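Local coordinates for agarase (PDB 6XJ9), which probably hydrolyses glycosidic bonds of agarose, a galactan of red algal cell walls, at residues T130-K134 and W164-Q170; F171-W175 and F679-H685; N557-H561 and E582-F587. One frame throughout, in Å; residues are numbered along the deposited sequence. Where two conformers were deposited one is given.

Contact 1: T130-K134 and W164-Q170; sequences TYYAK and WESDEVQ
Within the beta-rich agarase CBM-like domain, Tyr131 and Tyr132 pair in parallel with Val169 and Gln170, where strands 128-134 and 169-174 run side by side. Val169 N donates to Thr130 O at 2.8 Å, and Tyr132 N donates to Val169 O at 2.9 Å. On one face of the pair, Tyr131 CD2 lies 3.5 Å from Val169 CB, the two side chains running alongside each other.

The other face carries Tyr132. Its CG is tucked between the backbone N and the carbonyl carbon (chi1 69°), which sends the ring out between two covers: Gln170 CA over its centre and, on the opposite side, Trp164 CZ2, displaced toward the rim of the phenol ring. Tyr132 CE1 approaches Trp164 CZ2 to 3.4 Å, but the two planes, 20° from parallel, are displaced so that little of one ring lies over the other. Lys134 runs past the same indole, with CD 3.6 Å from Trp164 CZ3, and its ammonium goes on to a salt bridge with Asp139. Glu168 lies beside Thr130, its carboxylate 3.5 Å from Thr130 CG2 at OE2, while OE1 forms a salt bridge with Arg209. The result is a parallel strand pair set among antiparallel neighbours, in a domain resembling carbohydrate-binding modules.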
loop_
_atom_site.group_PDB
_atom_site.type_symbol
_atom_site.label_atom_id
_atom_site.label_comp_id
_atom_site.label_asym_id
_atom_site.label_seq_id
_atom_site.Cartn_x
_atom_site.Cartn_y
_atom_site.Cartn_z
ATOM N N THR A 130 3.648 17.033 14.814
ATOM C CA THR A 130 3.544 17.188 16.256
ATOM C C THR A 130 2.789 16.000 16.844
ATOM O O THR A 130 1.725 15.616 16.355
ATOM C CB THR A 130 3.012 18.574 16.652
ATOM O OG1 THR A 130 4.024 19.517 16.303
ATOM C CG2 THR A 130 2.750 18.703 18.136
ATOM N N TYR A 131 3.388 15.428 17.893
ATOM C CA TYR A 131 2.847 14.321 18.663
ATOM C C TYR A 131 2.644 14.811 20.088
ATOM O O TYR A 131 3.569 15.354 20.691
ATOM C CB TYR A 131 3.805 13.129 18.599
ATOM C CG TYR A 131 4.071 12.694 17.183
ATOM C CD1 TYR A 131 4.993 13.362 16.384
ATOM C CD2 TYR A 131 3.351 11.650 16.620
ATOM C CE1 TYR A 131 5.209 12.985 15.066
ATOM C CE2 TYR A 131 3.555 11.265 15.306
ATOM C CZ TYR A 131 4.491 11.927 14.530
ATOM O OH TYR A 131 4.677 11.526 13.239
ATOM N N TYR A 132 1.426 14.651 20.609
ATOM C CA TYR A 132 1.137 15.245 21.902
ATOM C C TYR A 132 0.501 14.223 22.841
ATOM O O TYR A 132 -0.122 13.253 22.409
ATOM C CB TYR A 132 0.307 16.519 21.725
ATOM C CG TYR A 132 -1.094 16.259 21.236
ATOM C CD1 TYR A 132 -2.088 15.841 22.113
ATOM C CD2 TYR A 132 -1.427 16.427 19.901
ATOM C CE1 TYR A 132 -3.378 15.588 21.676
ATOM C CE2 TYR A 132 -2.718 16.184 19.451
ATOM C CZ TYR A 132 -3.691 15.763 20.343
ATOM O OH TYR A 132 -4.966 15.519 19.919
ATOM N N ALA A 133 0.695 14.456 24.138
ATOM C CA ALA A 133 0.096 13.664 25.192
ATOM C C ALA A 133 -0.462 14.617 26.244
ATOM O O ALA A 133 0.296 15.380 26.838
ATOM C CB ALA A 133 1.154 12.754 25.772
ATOM N N LYS A 134 -1.787 14.590 26.439
ATOM C CA LYS A 134 -2.446 15.430 27.429
ATOM C C LYS A 134 -2.032 14.954 28.816
ATOM O O LYS A 134 -2.108 13.764 29.107
ATOM C CB LYS A 134 -3.974 15.334 27.318
ATOM C CG LYS A 134 -4.618 16.037 26.128
ATOM C CD LYS A 134 -6.093 15.687 25.957
ATOM C CE LYS A 134 -6.332 14.219 25.685
ATOM N NZ LYS A 134 -7.531 13.970 24.848
ATOM N N TRP A 164 -9.845 17.352 20.585
ATOM C CA TRP A 164 -9.921 18.450 19.638
ATOM C C TRP A 164 -9.400 17.970 18.290
ATOM O O TRP A 164 -8.583 17.053 18.236
ATOM C CB TRP A 164 -9.169 19.689 20.153
ATOM C CG TRP A 164 -7.686 19.508 20.253
ATOM C CD1 TRP A 164 -6.769 19.678 19.255
ATOM C CD2 TRP A 164 -6.938 19.109 21.419
ATOM N NE1 TRP A 164 -5.508 19.422 19.724
ATOM C CE2 TRP A 164 -5.579 19.072 21.045
ATOM C CE3 TRP A 164 -7.280 18.781 22.735
ATOM C CZ2 TRP A 164 -4.568 18.729 21.942
ATOM C CZ3 TRP A 164 -6.281 18.450 23.624
ATOM C CH2 TRP A 164 -4.942 18.427 23.233
ATOM N N GLU A 165 -9.878 18.602 17.211
ATOM C CA GLU A 165 -9.459 18.264 15.861
ATOM C C GLU A 165 -8.183 19.042 15.540
ATOM O O GLU A 165 -8.078 20.225 15.871
ATOM C CB GLU A 165 -10.592 18.591 14.883
ATOM C CG GLU A 165 -10.349 18.086 13.466
ATOM N N SER A 166 -7.207 18.378 14.900
ATOM C CA SER A 166 -5.939 19.029 14.603
ATOM C C SER A 166 -5.165 18.299 13.512
ATOM O O SER A 166 -5.532 17.207 13.076
ATOM C CB SER A 166 -5.086 19.224 15.845
ATOM O OG SER A 166 -4.706 17.981 16.423
ATOM N N ASP A 167 -4.066 18.931 13.097
ATOM C CA ASP A 167 -3.139 18.360 12.136
ATOM C C ASP A 167 -2.031 17.604 12.872
ATOM O O ASP A 167 -0.974 17.352 12.303
ATOM C CB ASP A 167 -2.634 19.444 11.175
ATOM C CG ASP A 167 -1.632 20.423 11.773
ATOM O OD1 ASP A 167 -1.623 20.580 12.998
ATOM O OD2 ASP A 167 -0.861 21.032 10.995
ATOM N N GLU A 168 -2.283 17.238 14.136
ATOM C CA GLU A 168 -1.265 16.664 15.005
ATOM C C GLU A 168 -1.678 15.243 15.373
ATOM O O GLU A 168 -2.782 14.811 15.046
ATOM C CB GLU A 168 -1.090 17.519 16.266
ATOM C CG GLU A 168 -0.649 18.950 15.982
ATOM C CD GLU A 168 -0.443 19.863 17.185
ATOM O OE1 GLU A 168 -0.957 19.541 18.277
ATOM O OE2 GLU A 168 0.246 20.901 17.031
ATOM N N VAL A 169 -0.800 14.537 16.094
ATOM C CA VAL A 169 -1.023 13.137 16.412
ATOM C C VAL A 169 -0.949 12.937 17.922
ATOM O O VAL A 169 0.087 13.174 18.549
ATOM C CB VAL A 169 0.004 12.229 15.708
ATOM C CG1 VAL A 169 -0.340 10.756 15.910
ATOM C CG2 VAL A 169 0.146 12.570 14.233
ATOM N N GLN A 170 -2.048 12.436 18.484
ATOM C CA GLN A 170 -2.072 12.126 19.898
ATOM C C GLN A 170 -1.372 10.786 20.143
ATOM O O GLN A 170 -1.605 9.817 19.426
ATOM C CB GLN A 170 -3.507 12.116 20.418
ATOM C CG GLN A 170 -3.581 11.871 21.918
ATOM C CD GLN A 170 -4.971 11.901 22.508
ATOM O OE1 GLN A 170 -5.983 11.969 21.808
ATOM N NE2 GLN A 170 -5.027 11.833 23.825
#

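Contact 2: F171-W175 and F679-H685; sequences FISMW and FHPGLIH
Ile172 is the main bump of this contact, a branched side chain on strand 169-174 that fills a hollow walled by His680, Pro681 and His685. Its two branches take different walls. With CG2 anti to the backbone N, as chi1 of -52° places it, that methyl sits over the His680 ring in a CH-pi contact, 3.5 Å from the centroid and 19° off the ring normal. The other branch meets the proline tip to tip, Ile172 CG1 lying 3.6 Å from Pro681 CD, and the same CG1 comes within 3.7 Å of His685 CE1.

Two bonds inside the 679-685 loop probably help to keep the hollow in shape. Gly682 N donates to His680 ND1 at 2.9 Å, from a position tilted out of the imidazole plane. Gly682 O in turn accepts from His685 NE2, also at 2.9 Å, with the donor above the carbonyl plane, and Pro681 CG rests over the centre of the His685 ring. Were His680 replaced by alanine, Gly682 N would probably lose this acceptor and a gap would open beneath the Ile172 methyl.

Farther along, Met174 bends at chi2 and chi3 so that its CE dips to 3.7 Å from Gly682 O, while its sulfur passes obliquely by both imidazoles. Trp175 adds a smaller fit at the margin: Leu683 CD2 meets the indole edge, 3.8 Å from CZ3. Here the strand carries a classic beta bulge, two residues, Met174 and Trp175, being set against the single Thr118 of strand 116-123. Gln104 and Asn122 hold the far end of the loop by hydrogen bonds. The arrangement is that of a domain interface, in which a strand of the CBM-like domain docks on the loop joining strand 664-666 to helix 689-704, consistent with a beta-alpha loop of the catalytic barrel.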
loop_
_atom_site.group_PDB
_atom_site.type_symbol
_atom_site.label_atom_id
_atom_site.label_comp_id
_atom_site.label_asym_id
_atom_site.label_seq_id
_atom_site.Cartn_x
_atom_site.Cartn_y
_atom_site.Cartn_z
ATOM N N PHE A 171 -0.515 10.743 21.173
ATOM C CA PHE A 171 0.034 9.484 21.657
ATOM C C PHE A 171 -1.106 8.592 22.141
ATOM O O PHE A 171 -2.105 9.080 22.673
ATOM C CB PHE A 171 1.011 9.713 22.817
ATOM C CG PHE A 171 2.416 10.105 22.429
ATOM C CD1 PHE A 171 2.759 11.437 22.240
ATOM C CD2 PHE A 171 3.403 9.143 22.271
ATOM C CE1 PHE A 171 4.054 11.800 21.904
ATOM C CE2 PHE A 171 4.702 9.509 21.946
ATOM C CZ PHE A 171 5.023 10.836 21.754
ATOM N N ILE A 172 -0.927 7.274 21.973
ATOM C CA ILE A 172 -1.871 6.294 22.493
ATOM C C ILE A 172 -1.478 5.930 23.922
ATOM O O ILE A 172 -0.357 5.486 24.170
ATOM C CB ILE A 172 -1.919 5.049 21.578
ATOM C CG1 ILE A 172 -2.160 5.411 20.107
ATOM C CG2 ILE A 172 -2.932 4.044 22.087
ATOM C CD1 ILE A 172 -3.413 6.232 19.852
ATOM N N SER A 173 -2.423 6.106 24.861
ATOM C CA SER A 173 -2.204 5.700 26.242
ATOM C C SER A 173 -2.172 4.175 26.329
ATOM O O SER A 173 -3.115 3.513 25.915
ATOM C CB SER A 173 -3.261 6.289 27.149
ATOM O OG SER A 173 -3.289 7.703 27.019
ATOM N N MET A 174 -1.079 3.619 26.867
ATOM C CA MET A 174 -0.891 2.178 26.837
ATOM C C MET A 174 -1.128 1.561 28.217
ATOM O O MET A 174 -2.027 0.738 28.366
ATOM C CB MET A 174 0.490 1.802 26.293
ATOM C CG MET A 174 0.796 2.400 24.920
ATOM S SD MET A 174 -0.189 1.732 23.538
ATOM C CE MET A 174 0.616 0.156 23.254
ATOM N N TRP A 175 -0.322 1.940 29.221
ATOM C CA TRP A 175 -0.407 1.307 30.531
ATOM C C TRP A 175 0.525 1.983 31.535
ATOM O O TRP A 175 1.405 2.758 31.157
ATOM C CB TRP A 175 -0.091 -0.191 30.429
ATOM C CG TRP A 175 1.201 -0.449 29.720
ATOM C CD1 TRP A 175 2.458 -0.142 30.152
ATOM C CD2 TRP A 175 1.358 -1.041 28.422
ATOM N NE1 TRP A 175 3.389 -0.509 29.218
ATOM C CE2 TRP A 175 2.743 -1.066 28.146
ATOM C CE3 TRP A 175 0.467 -1.559 27.474
ATOM C CZ2 TRP A 175 3.255 -1.574 26.954
ATOM C CZ3 TRP A 175 0.977 -2.069 26.299
ATOM C CH2 TRP A 175 2.350 -2.076 26.047
ATOM N N PHE A 679 -9.740 4.254 16.738
ATOM C CA PHE A 679 -9.153 5.209 17.673
ATOM C C PHE A 679 -7.953 4.621 18.410
ATOM O O PHE A 679 -7.352 5.305 19.241
ATOM C CB PHE A 679 -10.212 5.680 18.670
ATOM C CG PHE A 679 -11.377 6.330 17.974
ATOM C CD1 PHE A 679 -11.171 7.413 17.131
ATOM C CD2 PHE A 679 -12.658 5.813 18.103
ATOM C CE1 PHE A 679 -12.233 7.995 16.457
ATOM C CE2 PHE A 679 -13.719 6.407 17.440
ATOM C CZ PHE A 679 -13.505 7.494 16.621
ATOM N N HIS A 680 -7.622 3.359 18.102
ATOM C CA HIS A 680 -6.510 2.678 18.740
ATOM C C HIS A 680 -5.867 1.756 17.712
ATOM O O HIS A 680 -6.520 0.844 17.198
ATOM C CB HIS A 680 -6.998 1.910 19.976
ATOM C CG HIS A 680 -5.924 1.558 20.952
ATOM N ND1 HIS A 680 -4.675 1.118 20.556
ATOM C CD2 HIS A 680 -5.921 1.538 22.300
ATOM C CE1 HIS A 680 -3.941 0.868 21.621
ATOM N NE2 HIS A 680 -4.680 1.134 22.698
ATOM N N PRO A 681 -4.595 2.004 17.328
ATOM C CA PRO A 681 -3.907 1.122 16.391
ATOM C C PRO A 681 -3.630 -0.250 17.007
ATOM O O PRO A 681 -3.489 -1.234 16.283
ATOM C CB PRO A 681 -2.624 1.885 16.028
ATOM C CG PRO A 681 -2.396 2.832 17.186
ATOM C CD PRO A 681 -3.764 3.140 17.763
ATOM N N GLY A 682 -3.584 -0.320 18.341
ATOM C CA GLY A 682 -3.349 -1.593 19.010
ATOM C C GLY A 682 -2.023 -1.605 19.767
ATOM O O GLY A 682 -1.632 -0.604 20.364
ATOM N N LEU A 683 -1.335 -2.750 19.733
ATOM C CA LEU A 683 -0.152 -2.927 20.559
ATOM C C LEU A 683 1.093 -2.556 19.765
ATOM O O LEU A 683 1.998 -1.936 20.311
ATOM C CB LEU A 683 -0.099 -4.371 21.078
ATOM C CG LEU A 683 -1.074 -4.678 22.209
ATOM C CD1 LEU A 683 -1.196 -6.173 22.437
ATOM C CD2 LEU A 683 -0.632 -3.984 23.489
ATOM N N ILE A 684 1.120 -2.948 18.488
ATOM C CA ILE A 684 2.211 -2.658 17.570
ATOM C C ILE A 684 1.668 -1.747 16.458
ATOM O O ILE A 684 0.675 -2.073 15.811
ATOM C CB ILE A 684 2.825 -3.981 17.045
ATOM C CG1 ILE A 684 3.314 -4.884 18.187
ATOM C CG2 ILE A 684 3.925 -3.724 16.022
ATOM C CD1 ILE A 684 4.459 -4.301 19.020
ATOM N N HIS A 685 2.315 -0.593 16.254
ATOM C CA HIS A 685 1.754 0.487 15.450
ATOM C C HIS A 685 2.514 0.667 14.141
ATOM O O HIS A 685 3.746 0.747 14.151
ATOM C CB HIS A 685 1.865 1.834 16.195
ATOM C CG HIS A 685 1.145 1.908 17.499
ATOM N ND1 HIS A 685 1.049 3.094 18.220
ATOM C CD2 HIS A 685 0.501 0.973 18.225
ATOM C CE1 HIS A 685 0.399 2.876 19.338
ATOM N NE2 HIS A 685 0.037 1.585 19.356
#

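Contact 3: N557-H561 and E582-F587; sequences NKVWH and EQLVDF
The backbones come closest where Trp560, near the end of helix 553-560, lies with its CA 5.0 Å from the CA of Gln583, on the approach to helix 584-609. From there the Trp560 indole reaches across to the second segment and is gripped both at its edge and over a face. At the edge, NE1 donates to Asp586 OD2 at 2.7 Å along a nearly straight line, with an N-H...O angle of 169°. The oxygen lies in the indole plane and is approached on its anti side, somewhat out of the carboxylate plane. That carboxylate is itself well anchored, since Tyr550 also bonds to OD2 and Lys549 forms a salt bridge with OD1; the lysine probably favours the charged form.

One face of the indole receives two groups. Gln583 CB packs over the five-membered ring in a CH-pi contact, 3.6 Å from its centroid. Phe587 turns its edge to the six-membered ring in a T-shaped pair, with centroids 5.7 Å apart and planes at 86°. With chi1 at 71° and the chain extended beyond CG, Gln583 carries its amide past the indole to a water. This water donates to both Gln583 OE1, at 2.8 Å, and Trp560 O, while Gln583 NE2 bonds to Asp577 O. A smaller apolar touch joins Val559 CG1 to Glu582 CB at 3.6 Å.

Other helices close in around the pair: Met546 of helix 537-550 packs on Trp560 and Asp586, and Leu529 of helix 523-529 lies against both Trp560 and Phe587.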
loop_
_atom_site.group_PDB
_atom_site.type_symbol
_atom_site.label_atom_id
_atom_site.label_comp_id
_atom_site.label_asym_id
_atom_site.label_seq_id
_atom_site.Cartn_x
_atom_site.Cartn_y
_atom_site.Cartn_z
ATOM N N ASN A 557 16.927 -23.861 56.819
ATOM C CA ASN A 557 17.067 -22.653 57.622
ATOM C C ASN A 557 18.375 -21.947 57.279
ATOM O O ASN A 557 18.432 -20.717 57.268
ATOM C CB ASN A 557 17.047 -22.943 59.124
ATOM C CG ASN A 557 15.657 -23.108 59.704
ATOM O OD1 ASN A 557 14.696 -22.488 59.244
ATOM N ND2 ASN A 557 15.548 -23.941 60.727
ATOM N N LYS A 558 19.417 -22.746 57.008
ATOM C CA LYS A 558 20.729 -22.222 56.662
ATOM C C LYS A 558 20.672 -21.577 55.281
ATOM O O LYS A 558 21.152 -20.463 55.088
ATOM C CB LYS A 558 21.780 -23.336 56.682
ATOM C CG LYS A 558 22.143 -23.880 58.058
ATOM C CD LYS A 558 23.259 -24.910 58.028
ATOM C CE LYS A 558 24.634 -24.296 57.850
ATOM N NZ LYS A 558 25.704 -25.311 57.998
ATOM N N VAL A 559 20.076 -22.287 54.319
ATOM C CA VAL A 559 20.120 -21.840 52.936
ATOM C C VAL A 559 19.200 -20.633 52.769
ATOM O O VAL A 559 19.605 -19.629 52.193
ATOM C CB VAL A 559 19.830 -22.988 51.943
ATOM C CG1 VAL A 559 19.859 -22.516 50.493
ATOM C CG2 VAL A 559 20.812 -24.135 52.120
ATOM N N TRP A 560 17.995 -20.714 53.351
ATOM C CA TRP A 560 16.948 -19.717 53.170
ATOM C C TRP A 560 17.113 -18.542 54.141
ATOM O O TRP A 560 16.415 -17.534 54.003
ATOM C CB TRP A 560 15.556 -20.365 53.301
ATOM C CG TRP A 560 15.143 -21.309 52.206
ATOM C CD1 TRP A 560 15.952 -22.026 51.370
ATOM C CD2 TRP A 560 13.791 -21.664 51.844
ATOM N NE1 TRP A 560 15.203 -22.793 50.513
ATOM C CE2 TRP A 560 13.873 -22.599 50.787
ATOM C CE3 TRP A 560 12.524 -21.285 52.303
ATOM C CZ2 TRP A 560 12.736 -23.141 50.181
ATOM C CZ3 TRP A 560 11.401 -21.837 51.721
ATOM C CH2 TRP A 560 11.509 -22.750 50.669
ATOM N N HIS A 561 18.045 -18.683 55.096
ATOM C CA HIS A 561 18.318 -17.716 56.153
ATOM C C HIS A 561 17.081 -17.511 57.023
ATOM O O HIS A 561 16.655 -16.384 57.250
ATOM C CB HIS A 561 18.898 -16.405 55.598
ATOM C CG HIS A 561 19.750 -15.663 56.574
ATOM N ND1 HIS A 561 20.875 -16.226 57.154
ATOM C CD2 HIS A 561 19.663 -14.407 57.064
ATOM C CE1 HIS A 561 21.438 -15.351 57.963
ATOM N NE2 HIS A 561 20.711 -14.228 57.928
ATOM N N GLU A 582 20.113 -17.551 48.085
ATOM C CA GLU A 582 20.497 -18.953 48.099
ATOM C C GLU A 582 19.282 -19.837 47.823
ATOM O O GLU A 582 19.412 -20.873 47.182
ATOM C CB GLU A 582 21.185 -19.341 49.414
ATOM C CG GLU A 582 22.604 -18.813 49.554
ATOM C CD GLU A 582 22.705 -17.305 49.696
ATOM O OE1 GLU A 582 21.862 -16.719 50.393
ATOM O OE2 GLU A 582 23.610 -16.718 49.080
ATOM N N GLN A 583 18.104 -19.409 48.295
ATOM C CA GLN A 583 16.876 -20.179 48.179
ATOM C C GLN A 583 16.366 -20.238 46.741
ATOM O O GLN A 583 15.491 -21.051 46.456
ATOM C CB GLN A 583 15.764 -19.552 49.018
ATOM C CG GLN A 583 15.243 -18.242 48.438
ATOM C CD GLN A 583 14.489 -17.440 49.464
ATOM O OE1 GLN A 583 13.824 -17.988 50.339
ATOM N NE2 GLN A 583 14.584 -16.126 49.353
ATOM N N LEU A 584 16.894 -19.389 45.844
ATOM C CA LEU A 584 16.300 -19.242 44.518
ATOM C C LEU A 584 16.434 -20.545 43.725
ATOM O O LEU A 584 15.662 -20.801 42.801
ATOM C CB LEU A 584 16.907 -18.035 43.787
ATOM C CG LEU A 584 16.519 -16.650 44.318
ATOM C CD1 LEU A 584 17.048 -15.548 43.411
ATOM C CD2 LEU A 584 15.003 -16.500 44.484
ATOM N N VAL A 585 17.383 -21.401 44.126
ATOM C CA VAL A 585 17.552 -22.681 43.451
ATOM C C VAL A 585 16.351 -23.565 43.794
ATOM O O VAL A 585 15.812 -24.263 42.930
ATOM C CB VAL A 585 18.919 -23.343 43.752
ATOM C CG1 VAL A 585 18.941 -24.822 43.397
ATOM C CG2 VAL A 585 20.063 -22.625 43.047
ATOM N N ASP A 586 15.900 -23.470 45.047
ATOM C CA ASP A 586 14.720 -24.169 45.529
ATOM C C ASP A 586 13.443 -23.576 44.922
ATOM O O ASP A 586 12.515 -24.321 44.604
ATOM C CB ASP A 586 14.698 -24.196 47.061
ATOM C CG ASP A 586 15.961 -24.826 47.633
ATOM O OD1 ASP A 586 16.418 -25.808 47.048
ATOM O OD2 ASP A 586 16.504 -24.295 48.622
ATOM N N PHE A 587 13.394 -22.244 44.784
ATOM C CA PHE A 587 12.254 -21.562 44.178
ATOM C C PHE A 587 12.044 -22.086 42.761
ATOM O O PHE A 587 10.916 -22.289 42.318
ATOM C CB PHE A 587 12.429 -20.039 44.236
ATOM C CG PHE A 587 12.147 -19.397 45.578
ATOM C CD1 PHE A 587 12.170 -20.135 46.755
ATOM C CD2 PHE A 587 11.848 -18.042 45.667
ATOM C CE1 PHE A 587 11.904 -19.540 47.983
ATOM C CE2 PHE A 587 11.611 -17.439 46.897
ATOM C CZ PHE A 587 11.625 -18.193 48.054
HETATM O O HOH W 1 13.982 -17.026 52.972
#

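In the fold
Contacts 1 and 2 share strand 169-174 and follow one another along it: the pairing in contact 1 passes directly into contact 2, where Phe171 N probably bonds to Tyr132 O. Yet their chemistry differs. Contact 1 joins strands within one domain by backbone hydrogen bonds, whereas contact 2 has no hydrogen bond across it and fits a strand to a loop 504 residues away by shape. Contact 3 stands apart, its centre about 42 Å from that of contact 2, though nested in the chain loop that contact 2 closes. Contact 3 is buried among helices, with an indole-carboxylate bond at its heart; the other two are partly buried, contact 2 nearest the chain's centre.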